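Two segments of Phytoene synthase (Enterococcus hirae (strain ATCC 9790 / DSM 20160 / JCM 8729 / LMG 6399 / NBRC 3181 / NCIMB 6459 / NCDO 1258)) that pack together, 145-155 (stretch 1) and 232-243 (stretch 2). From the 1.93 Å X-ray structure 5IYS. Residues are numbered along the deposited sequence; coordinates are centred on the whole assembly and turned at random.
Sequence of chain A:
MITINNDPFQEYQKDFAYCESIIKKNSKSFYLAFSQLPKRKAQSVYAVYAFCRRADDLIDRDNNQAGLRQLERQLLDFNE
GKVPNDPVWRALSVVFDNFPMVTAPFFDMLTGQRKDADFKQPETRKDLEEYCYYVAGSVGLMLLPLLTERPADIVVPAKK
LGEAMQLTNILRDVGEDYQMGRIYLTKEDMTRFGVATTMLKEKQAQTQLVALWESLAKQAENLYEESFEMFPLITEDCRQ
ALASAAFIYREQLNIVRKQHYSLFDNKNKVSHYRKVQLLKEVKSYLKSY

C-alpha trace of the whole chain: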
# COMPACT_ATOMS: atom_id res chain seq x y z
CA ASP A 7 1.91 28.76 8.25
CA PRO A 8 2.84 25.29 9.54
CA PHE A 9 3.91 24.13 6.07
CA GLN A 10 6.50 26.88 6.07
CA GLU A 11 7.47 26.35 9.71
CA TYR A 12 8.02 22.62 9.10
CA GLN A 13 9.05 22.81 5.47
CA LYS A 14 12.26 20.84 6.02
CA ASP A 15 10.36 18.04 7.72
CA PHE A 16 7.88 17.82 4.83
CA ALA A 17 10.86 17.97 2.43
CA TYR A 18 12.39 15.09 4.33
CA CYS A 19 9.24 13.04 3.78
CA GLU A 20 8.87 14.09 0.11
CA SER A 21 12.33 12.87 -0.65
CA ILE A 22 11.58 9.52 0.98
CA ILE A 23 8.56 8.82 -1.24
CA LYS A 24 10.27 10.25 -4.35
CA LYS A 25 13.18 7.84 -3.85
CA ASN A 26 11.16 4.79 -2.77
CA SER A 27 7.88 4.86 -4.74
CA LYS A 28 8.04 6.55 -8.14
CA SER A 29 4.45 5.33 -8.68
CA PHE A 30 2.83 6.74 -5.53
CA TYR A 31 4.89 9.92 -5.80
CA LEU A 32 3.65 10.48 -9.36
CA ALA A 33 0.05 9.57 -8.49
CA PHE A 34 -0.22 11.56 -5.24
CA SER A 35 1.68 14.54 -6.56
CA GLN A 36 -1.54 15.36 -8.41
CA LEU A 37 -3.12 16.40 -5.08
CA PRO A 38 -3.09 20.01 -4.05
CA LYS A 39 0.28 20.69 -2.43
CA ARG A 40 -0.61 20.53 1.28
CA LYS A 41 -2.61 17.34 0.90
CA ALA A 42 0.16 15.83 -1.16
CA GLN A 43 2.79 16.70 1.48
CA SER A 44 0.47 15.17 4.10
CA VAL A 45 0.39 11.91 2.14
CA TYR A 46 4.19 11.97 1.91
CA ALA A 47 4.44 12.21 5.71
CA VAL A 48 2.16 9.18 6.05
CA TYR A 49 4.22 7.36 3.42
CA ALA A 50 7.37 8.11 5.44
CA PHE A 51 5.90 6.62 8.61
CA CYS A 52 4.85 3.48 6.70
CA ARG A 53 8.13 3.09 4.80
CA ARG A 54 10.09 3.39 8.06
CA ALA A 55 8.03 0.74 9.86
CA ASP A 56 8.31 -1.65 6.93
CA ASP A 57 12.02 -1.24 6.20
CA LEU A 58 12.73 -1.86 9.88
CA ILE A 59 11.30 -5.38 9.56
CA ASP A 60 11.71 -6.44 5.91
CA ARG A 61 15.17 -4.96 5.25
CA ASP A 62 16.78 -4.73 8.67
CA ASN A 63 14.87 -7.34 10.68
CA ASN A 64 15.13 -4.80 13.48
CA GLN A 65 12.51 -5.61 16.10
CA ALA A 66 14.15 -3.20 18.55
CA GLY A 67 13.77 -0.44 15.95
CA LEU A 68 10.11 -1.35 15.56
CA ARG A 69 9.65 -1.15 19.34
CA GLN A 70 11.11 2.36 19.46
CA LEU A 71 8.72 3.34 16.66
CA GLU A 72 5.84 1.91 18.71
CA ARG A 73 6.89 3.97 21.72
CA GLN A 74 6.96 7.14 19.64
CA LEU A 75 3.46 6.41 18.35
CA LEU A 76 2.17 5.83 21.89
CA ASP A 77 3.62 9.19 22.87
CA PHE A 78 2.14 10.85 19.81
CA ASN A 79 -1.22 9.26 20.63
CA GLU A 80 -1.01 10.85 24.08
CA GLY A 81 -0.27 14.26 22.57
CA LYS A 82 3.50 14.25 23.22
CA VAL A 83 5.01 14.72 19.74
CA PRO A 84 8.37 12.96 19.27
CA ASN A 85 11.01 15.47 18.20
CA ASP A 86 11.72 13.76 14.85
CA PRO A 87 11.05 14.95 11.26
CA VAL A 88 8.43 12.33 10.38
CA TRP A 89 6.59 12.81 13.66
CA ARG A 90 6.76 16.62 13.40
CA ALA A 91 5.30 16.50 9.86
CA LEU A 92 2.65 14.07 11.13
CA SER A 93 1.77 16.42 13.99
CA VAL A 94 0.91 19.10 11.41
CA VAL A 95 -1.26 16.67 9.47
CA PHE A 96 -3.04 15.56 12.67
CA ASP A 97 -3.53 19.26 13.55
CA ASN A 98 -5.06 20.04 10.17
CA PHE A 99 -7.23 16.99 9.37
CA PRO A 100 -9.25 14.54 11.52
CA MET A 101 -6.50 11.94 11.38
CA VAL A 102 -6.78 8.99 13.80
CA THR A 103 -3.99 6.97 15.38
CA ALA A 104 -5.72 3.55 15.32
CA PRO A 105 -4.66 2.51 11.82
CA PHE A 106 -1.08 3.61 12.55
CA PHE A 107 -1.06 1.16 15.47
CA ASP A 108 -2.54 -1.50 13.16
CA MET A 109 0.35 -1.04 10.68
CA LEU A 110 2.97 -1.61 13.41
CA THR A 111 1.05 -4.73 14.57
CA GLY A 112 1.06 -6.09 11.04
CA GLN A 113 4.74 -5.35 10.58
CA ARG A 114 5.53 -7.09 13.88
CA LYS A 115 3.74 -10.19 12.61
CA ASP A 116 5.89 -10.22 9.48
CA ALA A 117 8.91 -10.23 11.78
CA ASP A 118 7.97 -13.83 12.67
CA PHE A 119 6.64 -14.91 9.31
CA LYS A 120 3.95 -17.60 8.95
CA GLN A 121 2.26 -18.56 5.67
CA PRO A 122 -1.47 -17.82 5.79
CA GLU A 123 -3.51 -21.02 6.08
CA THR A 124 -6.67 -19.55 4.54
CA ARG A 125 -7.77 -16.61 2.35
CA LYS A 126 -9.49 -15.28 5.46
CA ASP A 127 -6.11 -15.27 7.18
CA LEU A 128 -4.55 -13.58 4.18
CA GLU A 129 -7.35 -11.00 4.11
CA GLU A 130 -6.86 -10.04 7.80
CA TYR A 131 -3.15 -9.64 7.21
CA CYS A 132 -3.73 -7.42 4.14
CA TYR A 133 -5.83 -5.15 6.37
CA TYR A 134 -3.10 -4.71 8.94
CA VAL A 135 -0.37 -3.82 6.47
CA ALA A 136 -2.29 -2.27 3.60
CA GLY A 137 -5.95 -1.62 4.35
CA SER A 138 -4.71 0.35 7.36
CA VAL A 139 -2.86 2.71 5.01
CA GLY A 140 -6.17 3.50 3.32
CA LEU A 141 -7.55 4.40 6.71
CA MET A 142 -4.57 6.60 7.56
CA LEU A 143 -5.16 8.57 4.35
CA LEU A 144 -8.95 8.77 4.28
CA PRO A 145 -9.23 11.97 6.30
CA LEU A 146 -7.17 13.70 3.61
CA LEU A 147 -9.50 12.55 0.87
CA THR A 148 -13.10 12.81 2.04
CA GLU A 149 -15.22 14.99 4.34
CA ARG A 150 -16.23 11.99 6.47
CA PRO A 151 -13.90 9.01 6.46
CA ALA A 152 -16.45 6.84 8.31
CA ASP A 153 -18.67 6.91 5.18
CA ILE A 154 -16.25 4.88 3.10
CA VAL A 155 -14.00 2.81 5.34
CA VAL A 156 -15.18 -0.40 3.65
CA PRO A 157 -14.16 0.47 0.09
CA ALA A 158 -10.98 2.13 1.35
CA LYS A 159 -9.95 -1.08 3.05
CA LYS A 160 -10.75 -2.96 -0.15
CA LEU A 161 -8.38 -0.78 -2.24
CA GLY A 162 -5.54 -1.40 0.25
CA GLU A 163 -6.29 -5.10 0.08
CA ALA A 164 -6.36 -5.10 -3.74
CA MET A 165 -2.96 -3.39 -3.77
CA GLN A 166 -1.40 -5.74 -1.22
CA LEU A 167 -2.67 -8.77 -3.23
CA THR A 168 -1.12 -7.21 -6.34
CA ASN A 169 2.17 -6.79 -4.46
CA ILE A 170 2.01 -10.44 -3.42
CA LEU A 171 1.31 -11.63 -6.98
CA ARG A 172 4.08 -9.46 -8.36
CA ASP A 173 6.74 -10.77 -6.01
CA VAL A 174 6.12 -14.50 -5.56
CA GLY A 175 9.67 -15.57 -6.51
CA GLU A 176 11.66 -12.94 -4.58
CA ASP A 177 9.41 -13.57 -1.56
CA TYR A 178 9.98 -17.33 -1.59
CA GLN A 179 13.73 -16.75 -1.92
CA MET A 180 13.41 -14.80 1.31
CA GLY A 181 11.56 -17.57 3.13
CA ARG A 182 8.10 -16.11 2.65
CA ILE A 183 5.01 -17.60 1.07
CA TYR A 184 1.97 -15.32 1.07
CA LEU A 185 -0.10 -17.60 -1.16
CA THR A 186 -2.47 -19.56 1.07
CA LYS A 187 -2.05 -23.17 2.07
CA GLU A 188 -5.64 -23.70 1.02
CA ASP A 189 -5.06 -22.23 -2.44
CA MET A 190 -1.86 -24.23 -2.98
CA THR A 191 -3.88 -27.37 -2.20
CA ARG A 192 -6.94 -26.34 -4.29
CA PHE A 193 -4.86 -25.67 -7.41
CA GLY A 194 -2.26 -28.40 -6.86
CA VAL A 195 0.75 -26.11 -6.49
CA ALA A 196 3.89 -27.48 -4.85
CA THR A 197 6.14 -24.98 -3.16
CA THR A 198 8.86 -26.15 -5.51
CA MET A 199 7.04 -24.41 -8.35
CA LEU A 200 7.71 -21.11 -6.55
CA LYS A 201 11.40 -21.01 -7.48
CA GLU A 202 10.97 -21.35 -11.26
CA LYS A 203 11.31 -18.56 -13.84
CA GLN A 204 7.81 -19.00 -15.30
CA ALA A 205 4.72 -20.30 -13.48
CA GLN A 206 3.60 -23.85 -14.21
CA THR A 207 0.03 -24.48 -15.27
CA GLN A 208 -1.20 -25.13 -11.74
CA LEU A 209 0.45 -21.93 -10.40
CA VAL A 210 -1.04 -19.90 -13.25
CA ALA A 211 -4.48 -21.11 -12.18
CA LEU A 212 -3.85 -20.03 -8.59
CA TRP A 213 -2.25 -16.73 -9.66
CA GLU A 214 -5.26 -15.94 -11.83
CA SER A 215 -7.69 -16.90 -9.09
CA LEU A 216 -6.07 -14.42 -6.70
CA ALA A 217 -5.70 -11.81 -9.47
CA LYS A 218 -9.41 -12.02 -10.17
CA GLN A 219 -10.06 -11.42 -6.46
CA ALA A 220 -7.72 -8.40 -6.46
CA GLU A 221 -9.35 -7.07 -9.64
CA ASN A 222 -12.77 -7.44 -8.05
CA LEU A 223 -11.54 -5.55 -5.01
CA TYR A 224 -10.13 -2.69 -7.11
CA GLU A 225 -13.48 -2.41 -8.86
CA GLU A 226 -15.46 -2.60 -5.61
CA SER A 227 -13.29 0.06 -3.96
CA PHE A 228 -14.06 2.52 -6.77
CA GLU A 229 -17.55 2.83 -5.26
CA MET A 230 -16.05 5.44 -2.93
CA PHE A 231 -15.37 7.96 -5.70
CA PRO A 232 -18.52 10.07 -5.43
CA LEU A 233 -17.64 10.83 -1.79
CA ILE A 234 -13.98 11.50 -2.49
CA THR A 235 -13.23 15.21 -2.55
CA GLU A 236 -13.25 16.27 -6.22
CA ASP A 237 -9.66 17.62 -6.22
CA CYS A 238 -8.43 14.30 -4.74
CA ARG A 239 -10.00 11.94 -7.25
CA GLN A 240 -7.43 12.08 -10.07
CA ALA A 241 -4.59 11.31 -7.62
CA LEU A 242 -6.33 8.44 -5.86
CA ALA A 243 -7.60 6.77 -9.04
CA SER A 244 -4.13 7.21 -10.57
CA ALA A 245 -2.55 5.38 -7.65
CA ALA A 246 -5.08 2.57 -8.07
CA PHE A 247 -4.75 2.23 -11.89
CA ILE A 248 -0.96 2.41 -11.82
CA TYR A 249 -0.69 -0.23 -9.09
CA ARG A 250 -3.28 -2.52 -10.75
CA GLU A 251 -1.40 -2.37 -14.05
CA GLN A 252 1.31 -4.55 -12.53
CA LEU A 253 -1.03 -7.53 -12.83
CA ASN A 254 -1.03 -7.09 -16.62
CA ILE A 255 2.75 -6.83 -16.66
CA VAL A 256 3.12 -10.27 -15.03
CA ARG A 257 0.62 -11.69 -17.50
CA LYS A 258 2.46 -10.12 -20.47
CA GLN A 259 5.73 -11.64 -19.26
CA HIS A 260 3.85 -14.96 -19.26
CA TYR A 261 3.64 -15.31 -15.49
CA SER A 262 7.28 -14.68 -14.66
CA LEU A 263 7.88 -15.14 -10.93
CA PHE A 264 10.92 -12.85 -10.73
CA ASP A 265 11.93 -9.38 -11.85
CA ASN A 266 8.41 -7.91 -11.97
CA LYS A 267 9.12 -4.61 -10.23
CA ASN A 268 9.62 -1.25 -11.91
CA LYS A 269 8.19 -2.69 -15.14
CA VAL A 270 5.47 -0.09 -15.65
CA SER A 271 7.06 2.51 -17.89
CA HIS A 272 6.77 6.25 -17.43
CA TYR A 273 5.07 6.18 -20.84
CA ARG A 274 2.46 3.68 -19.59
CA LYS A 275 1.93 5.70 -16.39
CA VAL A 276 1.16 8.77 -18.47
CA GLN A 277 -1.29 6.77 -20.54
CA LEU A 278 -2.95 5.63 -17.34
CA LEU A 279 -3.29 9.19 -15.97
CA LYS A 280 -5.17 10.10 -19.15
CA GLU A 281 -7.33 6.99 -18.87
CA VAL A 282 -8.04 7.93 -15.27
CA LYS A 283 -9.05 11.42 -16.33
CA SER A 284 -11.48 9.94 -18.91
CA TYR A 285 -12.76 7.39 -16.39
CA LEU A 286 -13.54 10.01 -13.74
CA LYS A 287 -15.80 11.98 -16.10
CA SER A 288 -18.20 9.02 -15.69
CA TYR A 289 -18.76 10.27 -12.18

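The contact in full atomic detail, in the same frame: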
# COMPACT_ATOMS: atom_id res chain seq x y z
N PRO A 145 -8.81 10.64 5.88
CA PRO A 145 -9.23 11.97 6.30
C PRO A 145 -8.65 13.06 5.40
O PRO A 145 -9.12 14.19 5.43
CB PRO A 145 -8.68 12.09 7.73
CG PRO A 145 -8.56 10.66 8.20
CD PRO A 145 -8.08 9.95 6.95
N LEU A 146 -7.64 12.73 4.60
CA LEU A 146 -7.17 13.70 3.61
C LEU A 146 -8.03 13.80 2.36
O LEU A 146 -7.78 14.66 1.50
CB LEU A 146 -5.71 13.45 3.19
CG LEU A 146 -4.74 13.17 4.34
CD1 LEU A 146 -3.37 12.67 3.86
CD2 LEU A 146 -4.54 14.42 5.16
N LEU A 147 -8.89 12.80 2.17
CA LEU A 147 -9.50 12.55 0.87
C LEU A 147 -11.01 12.73 0.83
O LEU A 147 -11.61 12.70 -0.24
CB LEU A 147 -9.14 11.12 0.41
CG LEU A 147 -7.65 10.76 0.34
CD1 LEU A 147 -7.51 9.28 -0.02
CD2 LEU A 147 -7.00 11.63 -0.73
N THR A 148 -11.65 12.78 1.99
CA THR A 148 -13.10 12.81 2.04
C THR A 148 -13.50 13.63 3.26
O THR A 148 -12.77 13.63 4.25
CB THR A 148 -13.73 11.36 2.09
OG1 THR A 148 -15.16 11.45 2.00
CG2 THR A 148 -13.39 10.63 3.36
N GLU A 149 -14.69 14.22 3.22
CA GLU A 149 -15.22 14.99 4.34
C GLU A 149 -15.50 14.10 5.54
O GLU A 149 -15.23 14.49 6.67
CB GLU A 149 -16.46 15.81 3.94
CG GLU A 149 -17.66 15.01 3.38
CD GLU A 149 -18.77 15.89 2.75
OE1 GLU A 149 -19.73 16.27 3.47
OE2 GLU A 149 -18.74 16.17 1.53
N ARG A 150 -16.00 12.89 5.33
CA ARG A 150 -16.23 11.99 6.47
C ARG A 150 -15.69 10.62 6.16
O ARG A 150 -16.33 9.84 5.46
CB ARG A 150 -17.71 11.86 6.86
CG ARG A 150 -17.89 11.04 8.16
CD ARG A 150 -19.21 11.37 8.87
NE ARG A 150 -19.48 10.50 10.01
CZ ARG A 150 -19.99 9.28 9.90
NH1 ARG A 150 -20.21 8.77 8.69
NH2 ARG A 150 -20.22 8.54 10.99
N PRO A 151 -14.47 10.34 6.64
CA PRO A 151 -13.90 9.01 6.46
C PRO A 151 -14.80 7.83 6.83
O PRO A 151 -14.74 6.80 6.16
CB PRO A 151 -12.62 9.05 7.31
CG PRO A 151 -12.31 10.51 7.44
CD PRO A 151 -13.63 11.20 7.49
N ALA A 152 -15.58 7.95 7.90
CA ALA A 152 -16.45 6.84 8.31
C ALA A 152 -17.40 6.35 7.21
O ALA A 152 -17.65 5.14 7.11
CB ALA A 152 -17.23 7.17 9.59
N ASP A 153 -17.75 7.24 6.29
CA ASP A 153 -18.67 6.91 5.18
C ASP A 153 -18.12 5.81 4.28
O ASP A 153 -18.87 5.06 3.65
CB ASP A 153 -18.97 8.15 4.33
CG ASP A 153 -19.87 9.14 5.04
OD1 ASP A 153 -20.33 8.81 6.15
OD2 ASP A 153 -20.03 10.27 4.54
N ILE A 154 -16.80 5.76 4.11
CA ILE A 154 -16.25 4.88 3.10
C ILE A 154 -15.08 4.05 3.59
O ILE A 154 -14.14 3.77 2.84
CB ILE A 154 -15.82 5.67 1.84
CG1 ILE A 154 -15.02 6.91 2.23
CG2 ILE A 154 -17.06 6.08 1.00
CD1 ILE A 154 -14.32 7.61 1.02
N VAL A 155 -15.11 3.63 4.85
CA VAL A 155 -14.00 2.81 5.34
C VAL A 155 -13.96 1.47 4.60
O VAL A 155 -12.89 0.91 4.38
CB VAL A 155 -14.12 2.48 6.86
CG1 VAL A 155 -13.97 3.75 7.71
CG2 VAL A 155 -15.45 1.76 7.15
N PRO A 232 -17.63 8.92 -5.55
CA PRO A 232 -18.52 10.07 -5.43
C PRO A 232 -18.37 10.83 -4.12
O PRO A 232 -18.78 11.99 -4.05
CB PRO A 232 -19.92 9.45 -5.57
CG PRO A 232 -19.69 8.21 -6.45
CD PRO A 232 -18.31 7.71 -6.04
N LEU A 233 -17.78 10.20 -3.10
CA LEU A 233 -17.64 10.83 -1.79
C LEU A 233 -16.19 11.29 -1.57
O LEU A 233 -15.86 11.88 -0.55
CB LEU A 233 -17.94 9.81 -0.69
CG LEU A 233 -19.42 9.40 -0.67
CD1 LEU A 233 -19.75 8.41 0.45
CD2 LEU A 233 -20.26 10.66 -0.60
N ILE A 234 -15.32 10.93 -2.50
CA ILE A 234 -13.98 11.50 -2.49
C ILE A 234 -14.01 12.96 -2.91
O ILE A 234 -14.69 13.32 -3.88
CB ILE A 234 -13.07 10.71 -3.39
CG1 ILE A 234 -13.00 9.25 -2.92
CG2 ILE A 234 -11.65 11.35 -3.46
CD1 ILE A 234 -12.13 9.06 -1.69
N THR A 235 -13.31 13.80 -2.16
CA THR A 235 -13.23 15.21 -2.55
C THR A 235 -12.76 15.38 -4.01
O THR A 235 -11.89 14.65 -4.48
CB THR A 235 -12.31 15.99 -1.61
OG1 THR A 235 -12.78 15.82 -0.28
CG2 THR A 235 -12.33 17.48 -1.94
N GLU A 236 -13.45 16.22 -4.77
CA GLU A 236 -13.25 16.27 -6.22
C GLU A 236 -11.77 16.44 -6.60
O GLU A 236 -11.22 15.62 -7.36
CB GLU A 236 -14.04 17.40 -6.86
CG GLU A 236 -13.79 17.47 -8.36
CD GLU A 236 -14.58 18.59 -9.01
OE1 GLU A 236 -15.69 18.88 -8.50
OE2 GLU A 236 -14.07 19.21 -9.97
N ASP A 237 -11.11 17.39 -5.97
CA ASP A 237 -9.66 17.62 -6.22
C ASP A 237 -8.69 16.52 -5.79
O ASP A 237 -7.48 16.58 -6.08
CB ASP A 237 -9.21 19.00 -5.70
CG ASP A 237 -9.19 19.12 -4.18
OD1 ASP A 237 -9.27 18.14 -3.41
OD2 ASP A 237 -8.97 20.26 -3.72
N CYS A 238 -9.23 15.47 -5.15
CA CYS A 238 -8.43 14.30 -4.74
C CYS A 238 -8.66 13.08 -5.61
O CYS A 238 -7.99 12.06 -5.46
CB CYS A 238 -8.71 13.93 -3.28
SG CYS A 238 -8.23 15.23 -2.10
N ARG A 239 -9.67 13.12 -6.47
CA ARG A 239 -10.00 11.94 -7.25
C ARG A 239 -8.94 11.49 -8.25
O ARG A 239 -8.74 10.30 -8.43
CB ARG A 239 -11.32 12.17 -7.99
CG ARG A 239 -12.47 12.24 -7.02
CD ARG A 239 -13.79 12.38 -7.82
NE ARG A 239 -14.82 12.80 -6.89
CZ ARG A 239 -15.91 13.48 -7.23
NH1 ARG A 239 -16.09 13.87 -8.48
NH2 ARG A 239 -16.82 13.73 -6.30
N GLN A 240 -8.42 12.41 -9.04
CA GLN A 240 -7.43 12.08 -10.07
C GLN A 240 -6.22 11.39 -9.44
O GLN A 240 -5.76 10.35 -9.92
CB GLN A 240 -7.01 13.38 -10.76
CG GLN A 240 -5.91 13.27 -11.82
CD GLN A 240 -6.25 12.35 -12.97
OE1 GLN A 240 -7.40 12.30 -13.44
NE2 GLN A 240 -5.22 11.71 -13.51
N ALA A 241 -5.77 11.90 -8.30
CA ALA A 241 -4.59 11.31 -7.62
C ALA A 241 -4.90 9.91 -7.09
O ALA A 241 -4.12 8.96 -7.29
CB ALA A 241 -4.11 12.24 -6.49
N LEU A 242 -6.06 9.74 -6.45
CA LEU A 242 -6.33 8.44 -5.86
C LEU A 242 -6.58 7.38 -6.93
O LEU A 242 -6.12 6.25 -6.83
CB LEU A 242 -7.56 8.56 -4.95
CG LEU A 242 -8.07 7.23 -4.39
CD1 LEU A 242 -7.09 6.56 -3.47
CD2 LEU A 242 -9.43 7.45 -3.69
N ALA A 243 -7.42 7.68 -7.92
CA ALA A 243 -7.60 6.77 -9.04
C ALA A 243 -6.31 6.45 -9.79
O ALA A 243 -6.05 5.29 -10.16
CB ALA A 243 -8.68 7.34 -9.99
O HOH W 1 -16.13 14.46 0.62

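The carbonyl oxygen of Leu147 is approached three times by stretch 2. The backbone N of Thr235 donates a hydrogen bond to Leu147 O at 2.8 Å, with a nearly straight angle of 161°. Thr235 OG1 adds a weak hydrogen bond to the same Leu147 O at 3.3 Å. A CA-H...O contact, Ile234 CA to Leu147 O at 3.5 Å, completes the set.

The next residue reverses the direction of donation. Thr148 OG1 donates to the backbone oxygen Leu233 O at 2.7 Å. The two stretches are thus joined by one backbone-to-backbone bond and by a threonine hydroxyl from each side, the one from Thr235 being weak. The CA atoms nearest each other across the stretches are Thr148 CA and Ile234 CA, 4.8 Å apart.

Leu233 O also accepts from a water, whose O lies 2.8 Å from it. The same water accepts from Glu149 N at 3.0 Å and donates to Glu149 OE2 at 3.3 Å. It therefore bridges the two stretches next to the direct Thr148 bond.

Apolar side chains pack beside these polar links. Leu147, in the m,t rotamer, is buried and has the largest area covered by the other stretch. Its CD2 lies 3.8 Å from Cys238 CB, and its CD1 lies 4.4 Å from Leu242 CD1. This places it against the helix that follows the stretch 2 loop. Ile154 points toward stretch 2 and meets two residues there. Its CG2 is 3.6 Å from Leu233 CD1, and its CD1 is 3.8 Å from Ile234 CD1.

Each stretch also has side-chain bonds of its own. Arg150 NH1 and Asp153 OD1 form a salt bridge at 2.5 Å, while Asp153 CB sits 4.0 Å from Leu233 CD1. In stretch 2, Arg239 NE donates to Ile234 O at 3.1 Å, tying the helix back to the loop.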